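Local coordinates for protein oxidoreductase (Ralstonia eutropha, PDB 3HJ9) that binds flavin mononucleotide and, as a member of the nitroreductase family, probably catalyses flavin-dependent redox reactions, at residues R49-E54 with G181-G186. Residues are numbered along the deposited sequence; the frame is centred on the assembly and turned at random.
Sequences RKSTRE and GAVVRG. With FMN (flavin mononucleotide), chain C.
Thr52 N donates to Ala182 O (2.8 Å), the one direct hydrogen bond between loop 49-54 and strand 181-185; the donor nitrogen sits above the plane of the carbonyl group. The same oxygen receives a CA-H...O contact from Ser51 CA. A water adds a second link: it donates to Lys50 O, accepts from Ala182 N (3.0 Å) and pairs with Thr52 OG1. Thr52 OG1 stands anti to its own carbonyl carbon (chi1 -54°) and lies 3.4 Å from Gly181 CA. Glycine suits this place, since a CB would run into that of Thr52.

Val183 carries the van der Waals packing: its CB and CG1 lie against the Thr52 carbonyl oxygen, while CG2, anti to the backbone N, packs on Ser51 CB and one face of the Arg53 guanidinium, and touches FMN N1. A branched, compact residue can thus serve loop and cofactor together.

Polar bonds to FMN tie the loop down. Arg49 grips the phosphate with two nitrogens, NH1 to FMN O2P (2.8 Å), which lies in plane at the guanidinium edge, and NH2 to FMN O1P; Ser51 adds its backbone N to FMN O3P and its short hydroxyl to FMN O2P (2.6 Å). Arg53, extended from CG to NE, spans to the flavin: NE meets FMN O2 (2.8 Å) almost straight on, at 175°, and NH2 donates to FMN N1, a pairing that would probably favour negative charge around N1 and O2 in reduced flavin. Just past the strand, Gly186 N makes a weak bond to FMN O4.

Arg77 of the second subunit also bonds FMN, and Arg49 bonds that subunit's backbone. A loop carrying Arg49, Ser51 and Arg53, set against strand 181-185 and holding FMN at a dimer interface, is characteristic of the nitroreductase fold.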
loop_
_atom_site.group_PDB
_atom_site.type_symbol
_atom_site.label_atom_id
_atom_site.label_comp_id
_atom_site.label_asym_id
_atom_site.label_seq_id
_atom_site.Cartn_x
_atom_site.Cartn_y
_atom_site.Cartn_z
ATOM N N ARG A 49 -6.188 3.401 11.912
ATOM C CA ARG A 49 -5.073 2.676 11.256
ATOM C C ARG A 49 -3.782 3.059 12.004
ATOM O O ARG A 49 -3.479 4.243 12.165
ATOM C CB ARG A 49 -5.038 3.008 9.761
ATOM C CG ARG A 49 -4.337 1.985 8.821
ATOM C CD ARG A 49 -2.861 1.766 9.073
ATOM N NE ARG A 49 -2.134 3.028 9.234
ATOM C CZ ARG A 49 -0.939 3.171 9.808
ATOM N NH1 ARG A 49 -0.245 2.129 10.261
ATOM N NH2 ARG A 49 -0.421 4.389 9.929
ATOM N N LYS A 50 -3.106 2.053 12.565
ATOM C CA LYS A 50 -1.901 2.241 13.387
ATOM C C LYS A 50 -1.092 0.954 13.453
ATOM O O LYS A 50 -1.604 -0.109 13.108
ATOM C CB LYS A 50 -2.285 2.635 14.827
ATOM C CG LYS A 50 -3.041 1.535 15.631
ATOM C CD LYS A 50 -3.369 1.921 17.065
ATOM C CE LYS A 50 -2.117 2.087 17.932
ATOM N NZ LYS A 50 -2.471 2.334 19.390
ATOM N N SER A 51 0.132 1.050 13.970
ATOM C CA SER A 51 0.996 -0.113 14.175
ATOM C C SER A 51 0.991 -0.570 15.642
ATOM O O SER A 51 1.041 0.227 16.551
ATOM C CB SER A 51 2.416 0.133 13.659
ATOM O OG SER A 51 2.394 0.215 12.247
ATOM N N THR A 52 0.953 -1.878 15.839
ATOM C CA THR A 52 0.959 -2.520 17.158
ATOM C C THR A 52 2.117 -3.489 17.168
ATOM O O THR A 52 2.335 -4.179 16.162
ATOM C CB THR A 52 -0.355 -3.300 17.368
ATOM O OG1 THR A 52 -1.443 -2.402 17.133
ATOM C CG2 THR A 52 -0.445 -3.881 18.827
ATOM N N ARG A 53 2.842 -3.552 18.296
ATOM C CA ARG A 53 4.035 -4.395 18.425
ATOM C C ARG A 53 4.035 -5.418 19.556
ATOM O O ARG A 53 4.910 -6.265 19.576
ATOM C CB ARG A 53 5.297 -3.512 18.492
ATOM C CG ARG A 53 5.637 -2.853 17.174
ATOM C CD ARG A 53 7.020 -2.148 17.153
ATOM N NE ARG A 53 7.172 -1.428 15.873
ATOM C CZ ARG A 53 6.601 -0.250 15.579
ATOM N NH1 ARG A 53 5.808 0.377 16.451
ATOM N NH2 ARG A 53 6.791 0.314 14.378
ATOM N N GLU A 54 3.080 -5.327 20.483
ATOM C CA GLU A 54 2.892 -6.290 21.557
ATOM C C GLU A 54 1.477 -6.888 21.400
ATOM O O GLU A 54 0.489 -6.165 21.321
ATOM C CB GLU A 54 3.088 -5.648 22.918
ATOM C CG GLU A 54 4.565 -5.330 23.252
ATOM N N GLY A 181 -4.461 -5.829 16.153
ATOM C CA GLY A 181 -3.221 -5.096 15.945
ATOM C C GLY A 181 -2.508 -5.658 14.723
ATOM O O GLY A 181 -2.693 -6.844 14.363
ATOM N N ALA A 182 -1.681 -4.815 14.098
ATOM C CA ALA A 182 -0.856 -5.172 12.957
ATOM C C ALA A 182 0.418 -4.292 12.897
ATOM O O ALA A 182 0.410 -3.166 13.411
ATOM C CB ALA A 182 -1.675 -5.046 11.624
ATOM N N VAL A 183 1.500 -4.816 12.303
ATOM C CA VAL A 183 2.719 -4.003 12.028
ATOM C C VAL A 183 3.409 -4.603 10.816
ATOM O O VAL A 183 3.683 -5.816 10.805
ATOM C CB VAL A 183 3.647 -3.850 13.242
ATOM C CG1 VAL A 183 4.177 -5.195 13.714
ATOM C CG2 VAL A 183 4.845 -2.861 12.938
ATOM N N VAL A 184 3.532 -3.809 9.742
ATOM C CA VAL A 184 4.251 -4.206 8.546
ATOM C C VAL A 184 5.758 -4.090 8.892
ATOM O O VAL A 184 6.179 -3.199 9.665
ATOM C CB VAL A 184 3.845 -3.363 7.281
ATOM C CG1 VAL A 184 4.282 -1.882 7.397
ATOM C CG2 VAL A 184 4.431 -4.030 6.029
ATOM N N ARG A 185 6.553 -5.042 8.402
ATOM C CA ARG A 185 7.997 -5.104 8.683
ATOM C C ARG A 185 8.737 -5.356 7.386
ATOM O O ARG A 185 8.437 -6.328 6.667
ATOM C CB ARG A 185 8.317 -6.172 9.716
ATOM C CG ARG A 185 7.368 -6.153 10.909
ATOM C CD ARG A 185 7.399 -7.440 11.670
ATOM N NE ARG A 185 8.614 -7.642 12.425
ATOM C CZ ARG A 185 8.876 -8.745 13.130
ATOM N NH1 ARG A 185 8.006 -9.750 13.180
ATOM N NH2 ARG A 185 10.004 -8.850 13.802
ATOM N N GLY A 186 9.667 -4.464 7.091
ATOM C CA GLY A 186 10.490 -4.472 5.890
ATOM C C GLY A 186 11.918 -4.830 6.157
ATOM O O GLY A 186 12.659 -5.052 5.219
HETATM N N1 FMN C . 8.127 -1.435 11.938
HETATM C C2 FMN C . 8.950 -2.325 12.603
HETATM O O2 FMN C . 8.842 -2.479 13.822
HETATM N N3 FMN C . 9.885 -3.059 11.878
HETATM C C4 FMN C . 10.029 -2.877 10.508
HETATM O O4 FMN C . 10.878 -3.555 9.912
HETATM C C4A FMN C . 9.195 -1.969 9.834
HETATM N N5 FMN C . 9.305 -1.777 8.470
HETATM C C5A FMN C . 8.430 -0.939 7.798
HETATM C C6 FMN C . 8.573 -0.821 6.421
HETATM C C7 FMN C . 7.723 0.034 5.703
HETATM C C7M FMN C . 7.884 0.157 4.214
HETATM C C8 FMN C . 6.744 0.784 6.366
HETATM C C8M FMN C . 5.856 1.715 5.596
HETATM C C9 FMN C . 6.611 0.680 7.764
HETATM C C9A FMN C . 7.454 -0.185 8.500
HETATM N N10 FMN C . 7.364 -0.363 9.883
HETATM C C10 FMN C . 8.236 -1.240 10.556
HETATM C "C1'" FMN C . 6.308 0.319 10.708
HETATM C "C2'" FMN C . 6.645 1.737 11.086
HETATM O "O2'" FMN C . 7.662 1.765 12.068
HETATM C "C3'" FMN C . 5.367 2.395 11.585
HETATM O "O3'" FMN C . 4.506 2.548 10.475
HETATM C "C4'" FMN C . 5.713 3.753 12.224
HETATM O "O4'" FMN C . 6.207 3.468 13.528
HETATM C "C5'" FMN C . 4.536 4.715 12.297
HETATM O "O5'" FMN C . 3.567 4.113 13.153
HETATM P P FMN C . 2.075 3.891 12.634
HETATM O O1P FMN C . 1.518 5.084 11.903
HETATM O O2P FMN C . 2.085 2.713 11.676
HETATM O O3P FMN C . 1.212 3.594 13.860
HETATM O O HOH W 1 -2.313 -1.984 14.788
#